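Local structure of acinetobacter secreted protease CpaA (Acinetobacter nosocomialis M2, 6O38) at residues A[46-60]-A[71-84]. The protein is a secreted zinc metalloprotease that probably cleaves host glycoproteins and leaves the cell by type II secretion with the help of its chaperone CpaB. Numbering follows the deposited sequence.
Sequences DKITIRSSAAYSSYL and VLKINSGDVYQFIF
I74 lies over I50 and S52 of strand 47-52: its CD1 is 3.7 Å from CG2 of I50, the two side chains crossing at about a right angle, while its CG2 reaches CB of the small S52. A chi1 of -63° puts CG2 anti to the backbone N, on the side of S52, and the extended CG1-CD1 arm reaches I50, a branched shape that lets one residue pack against two neighbours where two layers of strands meet. L60 comes from the opposite direction to F82 and sets CD2 3.7 Å from ring atom CE2, obliquely, so leucine and phenylalanine extend the same buried apolar core. Two antiparallel pairings frame this core. In one, strand 47-52 runs against 79-84, and the I48/F82 and I50/Y80 pairs exchange backbone bonds; in the other, 58-60 runs against 71-74 through S58/I74 and L60/L72. On the partly exposed face of K47, T49 and Q81, long chains can cross: OE1 of Q81 comes 3.3 Å from the CD methylene of K47. K73 lies alongside Y59, with K73 CG 3.7 Å from Y59 CE1. Where the chain turns, OD1 of N75 accepts from OG of S57 at 3.0 Å and from NZ of K73 at 2.9 Å, while D78 OD2 receives N75 N. The type II turn from N75 to D78, with positive phi at G77, lets G77 N donate a nearly straight hydrogen bond to O of S52 (2.7 Å). These pairings build two layers of an StcE-type beta-sandwich domain: 47-52 also bonds to 22-27, 79-85 to 90-98, and 58-61 to 35-37, whose L36 joins I50 and L60, while Y59 and V71 pack on the CpaB chain.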
# COMPACT_ATOMS: atom_id res chain seq x y z
N ASP A 46 6.57 -37.16 3.40
CA ASP A 46 7.56 -36.61 4.32
C ASP A 46 6.89 -35.69 5.34
O ASP A 46 5.99 -34.92 5.00
CB ASP A 46 8.63 -35.84 3.55
CG ASP A 46 9.52 -36.74 2.71
OD1 ASP A 46 9.31 -37.97 2.74
OD2 ASP A 46 10.42 -36.23 2.02
N LYS A 47 7.33 -35.80 6.59
CA LYS A 47 6.76 -35.03 7.69
C LYS A 47 7.83 -34.11 8.28
O LYS A 47 8.95 -34.55 8.55
CB LYS A 47 6.21 -35.96 8.78
CG LYS A 47 5.70 -35.23 10.01
CD LYS A 47 5.23 -36.20 11.08
CE LYS A 47 4.03 -37.02 10.61
NZ LYS A 47 3.52 -37.92 11.68
N ILE A 48 7.47 -32.84 8.46
CA ILE A 48 8.33 -31.85 9.09
C ILE A 48 7.56 -31.20 10.23
O ILE A 48 6.42 -30.77 10.04
CB ILE A 48 8.82 -30.79 8.08
CG1 ILE A 48 9.82 -31.40 7.10
CG2 ILE A 48 9.43 -29.60 8.80
CD1 ILE A 48 10.46 -30.39 6.18
N THR A 49 8.18 -31.13 11.40
CA THR A 49 7.58 -30.51 12.57
C THR A 49 8.51 -29.43 13.11
O THR A 49 9.69 -29.70 13.37
CB THR A 49 7.28 -31.54 13.66
OG1 THR A 49 6.34 -32.50 13.17
CG2 THR A 49 6.71 -30.87 14.90
N ILE A 50 7.99 -28.22 13.26
CA ILE A 50 8.76 -27.07 13.73
C ILE A 50 8.32 -26.76 15.16
O ILE A 50 7.14 -26.49 15.41
CB ILE A 50 8.58 -25.85 12.82
CG1 ILE A 50 8.96 -26.20 11.38
CG2 ILE A 50 9.41 -24.68 13.33
CD1 ILE A 50 8.75 -25.06 10.41
N ARG A 51 9.27 -26.79 16.09
CA ARG A 51 9.04 -26.41 17.47
C ARG A 51 9.93 -25.23 17.83
O ARG A 51 10.99 -25.03 17.23
CB ARG A 51 9.32 -27.57 18.43
CG ARG A 51 8.36 -28.74 18.31
CD ARG A 51 8.70 -29.82 19.33
NE ARG A 51 7.78 -30.95 19.26
CZ ARG A 51 7.86 -32.03 20.04
NH1 ARG A 51 6.98 -33.01 19.91
NH2 ARG A 51 8.83 -32.13 20.94
N SER A 52 9.49 -24.44 18.81
CA SER A 52 10.24 -23.26 19.22
C SER A 52 10.06 -23.02 20.71
O SER A 52 8.93 -22.99 21.20
CB SER A 52 9.79 -22.02 18.43
OG SER A 52 10.46 -20.86 18.90
N SER A 53 11.18 -22.87 21.41
CA SER A 53 11.18 -22.43 22.80
C SER A 53 12.00 -21.16 22.99
O SER A 53 12.29 -20.78 24.13
CB SER A 53 11.72 -23.54 23.72
OG SER A 53 13.07 -23.83 23.43
N ALA A 54 12.37 -20.49 21.90
CA ALA A 54 13.20 -19.31 21.97
C ALA A 54 12.38 -18.08 22.34
O ALA A 54 11.19 -17.99 22.04
CB ALA A 54 13.91 -19.07 20.64
N ALA A 55 13.04 -17.12 22.99
CA ALA A 55 12.38 -15.87 23.34
C ALA A 55 12.07 -15.04 22.11
O ALA A 55 11.08 -14.30 22.09
CB ALA A 55 13.23 -15.08 24.33
N TYR A 56 12.90 -15.13 21.07
CA TYR A 56 12.69 -14.39 19.84
C TYR A 56 11.75 -15.15 18.92
O TYR A 56 11.80 -16.38 18.83
CB TYR A 56 14.02 -14.14 19.12
CG TYR A 56 14.92 -13.14 19.81
CD1 TYR A 56 14.42 -12.29 20.79
CD2 TYR A 56 16.26 -13.03 19.46
CE1 TYR A 56 15.24 -11.37 21.42
CE2 TYR A 56 17.08 -12.11 20.09
CZ TYR A 56 16.57 -11.29 21.07
OH TYR A 56 17.38 -10.37 21.69
N SER A 57 10.88 -14.41 18.24
CA SER A 57 9.94 -15.01 17.30
C SER A 57 10.64 -15.36 15.99
O SER A 57 11.63 -14.74 15.60
CB SER A 57 8.77 -14.06 17.02
OG SER A 57 8.01 -13.85 18.19
N SER A 58 10.11 -16.38 15.32
CA SER A 58 10.60 -16.81 14.02
C SER A 58 9.48 -16.70 13.00
O SER A 58 8.30 -16.62 13.34
CB SER A 58 11.14 -18.25 14.07
OG SER A 58 12.28 -18.33 14.91
N TYR A 59 9.86 -16.69 11.72
CA TYR A 59 8.93 -16.48 10.63
C TYR A 59 9.19 -17.49 9.53
O TYR A 59 10.34 -17.67 9.11
CB TYR A 59 9.03 -15.04 10.10
CG TYR A 59 8.79 -14.00 11.17
CD1 TYR A 59 7.50 -13.57 11.46
CD2 TYR A 59 9.84 -13.47 11.89
CE1 TYR A 59 7.27 -12.63 12.44
CE2 TYR A 59 9.62 -12.52 12.88
CZ TYR A 59 8.33 -12.10 13.15
OH TYR A 59 8.11 -11.16 14.12
N LEU A 60 8.13 -18.15 9.07
CA LEU A 60 8.23 -19.25 8.13
C LEU A 60 7.72 -18.83 6.76
O LEU A 60 6.61 -18.29 6.64
CB LEU A 60 7.44 -20.46 8.63
CG LEU A 60 7.33 -21.65 7.67
CD1 LEU A 60 8.70 -22.22 7.35
CD2 LEU A 60 6.42 -22.73 8.25
N VAL A 71 3.20 -15.27 5.56
CA VAL A 71 4.22 -15.62 6.54
C VAL A 71 3.54 -16.18 7.78
O VAL A 71 2.47 -15.71 8.18
CB VAL A 71 5.11 -14.41 6.90
CG1 VAL A 71 6.15 -14.79 7.95
CG2 VAL A 71 5.79 -13.84 5.67
N LEU A 72 4.15 -17.20 8.39
CA LEU A 72 3.70 -17.74 9.66
C LEU A 72 4.58 -17.21 10.78
O LEU A 72 5.81 -17.30 10.70
CB LEU A 72 3.73 -19.27 9.66
CG LEU A 72 2.63 -20.03 8.92
CD1 LEU A 72 2.26 -21.29 9.69
CD2 LEU A 72 1.40 -19.16 8.69
N LYS A 73 3.95 -16.67 11.82
CA LYS A 73 4.67 -16.18 12.99
C LYS A 73 4.85 -17.34 13.97
O LYS A 73 3.87 -17.90 14.46
CB LYS A 73 3.91 -15.03 13.65
CG LYS A 73 4.73 -14.24 14.67
CD LYS A 73 3.92 -13.08 15.23
CE LYS A 73 4.79 -12.10 16.00
NZ LYS A 73 5.40 -12.71 17.21
N ILE A 74 6.10 -17.69 14.25
CA ILE A 74 6.43 -18.79 15.15
C ILE A 74 6.85 -18.19 16.49
O ILE A 74 7.81 -17.42 16.56
CB ILE A 74 7.55 -19.67 14.57
CG1 ILE A 74 7.09 -20.34 13.27
CG2 ILE A 74 7.97 -20.72 15.58
CD1 ILE A 74 8.13 -21.23 12.64
N ASN A 75 6.12 -18.56 17.54
CA ASN A 75 6.40 -18.08 18.89
C ASN A 75 6.83 -19.24 19.78
O ASN A 75 6.76 -20.41 19.39
CB ASN A 75 5.17 -17.38 19.49
CG ASN A 75 4.75 -16.16 18.69
OD1 ASN A 75 5.38 -15.10 18.78
ND2 ASN A 75 3.69 -16.30 17.91
N SER A 76 7.29 -18.90 20.98
CA SER A 76 7.70 -19.90 21.94
C SER A 76 6.50 -20.73 22.37
O SER A 76 5.50 -20.19 22.86
CB SER A 76 8.36 -19.24 23.15
OG SER A 76 8.76 -20.20 24.11
N GLY A 77 6.59 -22.05 22.19
CA GLY A 77 5.51 -22.95 22.51
C GLY A 77 4.71 -23.43 21.32
O GLY A 77 3.87 -24.34 21.48
N ASP A 78 4.93 -22.86 20.15
CA ASP A 78 4.21 -23.28 18.95
C ASP A 78 4.78 -24.59 18.41
O ASP A 78 5.98 -24.86 18.51
CB ASP A 78 4.29 -22.20 17.87
CG ASP A 78 3.29 -21.08 18.09
OD1 ASP A 78 2.23 -21.34 18.69
OD2 ASP A 78 3.58 -19.94 17.67
N VAL A 79 3.90 -25.41 17.85
CA VAL A 79 4.25 -26.69 17.24
C VAL A 79 3.51 -26.76 15.91
O VAL A 79 2.30 -27.01 15.88
CB VAL A 79 3.90 -27.88 18.13
CG1 VAL A 79 4.21 -29.19 17.42
CG2 VAL A 79 4.67 -27.81 19.45
N TYR A 80 4.23 -26.55 14.81
CA TYR A 80 3.67 -26.65 13.47
C TYR A 80 4.11 -27.95 12.82
O TYR A 80 5.27 -28.35 12.92
CB TYR A 80 4.11 -25.46 12.60
CG TYR A 80 3.58 -24.13 13.07
CD1 TYR A 80 2.34 -23.67 12.65
CD2 TYR A 80 4.32 -23.33 13.93
CE1 TYR A 80 1.85 -22.45 13.07
CE2 TYR A 80 3.83 -22.11 14.36
CZ TYR A 80 2.59 -21.68 13.93
OH TYR A 80 2.10 -20.46 14.35
N GLN A 81 3.17 -28.62 12.15
CA GLN A 81 3.43 -29.90 11.51
C GLN A 81 2.97 -29.84 10.07
O GLN A 81 1.84 -29.44 9.79
CB GLN A 81 2.72 -31.04 12.25
CG GLN A 81 3.10 -32.43 11.76
CD GLN A 81 2.33 -33.53 12.47
OE1 GLN A 81 2.85 -34.62 12.70
NE2 GLN A 81 1.08 -33.24 12.83
N PHE A 82 3.85 -30.25 9.15
CA PHE A 82 3.55 -30.25 7.72
C PHE A 82 3.79 -31.64 7.15
O PHE A 82 4.72 -32.34 7.56
CB PHE A 82 4.41 -29.22 6.97
CG PHE A 82 4.15 -27.80 7.37
CD1 PHE A 82 3.18 -27.05 6.74
CD2 PHE A 82 4.89 -27.21 8.38
CE1 PHE A 82 2.94 -25.74 7.11
CE2 PHE A 82 4.66 -25.90 8.75
CZ PHE A 82 3.68 -25.16 8.11
N ILE A 83 2.95 -32.03 6.20
CA ILE A 83 3.09 -33.28 5.47
C ILE A 83 3.06 -32.96 3.99
O ILE A 83 2.09 -32.37 3.50
CB ILE A 83 2.00 -34.30 5.83
CG1 ILE A 83 2.09 -34.69 7.31
CG2 ILE A 83 2.10 -35.53 4.94
CD1 ILE A 83 1.07 -35.73 7.73
N PHE A 84 4.12 -33.32 3.27
CA PHE A 84 4.23 -33.01 1.86
C PHE A 84 3.15 -33.75 1.06
O PHE A 84 2.45 -34.63 1.57
CB PHE A 84 5.62 -33.36 1.34
CG PHE A 84 5.97 -32.70 0.03
CD1 PHE A 84 6.25 -31.34 -0.01
CD2 PHE A 84 6.04 -33.43 -1.14
CE1 PHE A 84 6.58 -30.73 -1.21
CE2 PHE A 84 6.37 -32.82 -2.34
CZ PHE A 84 6.64 -31.47 -2.37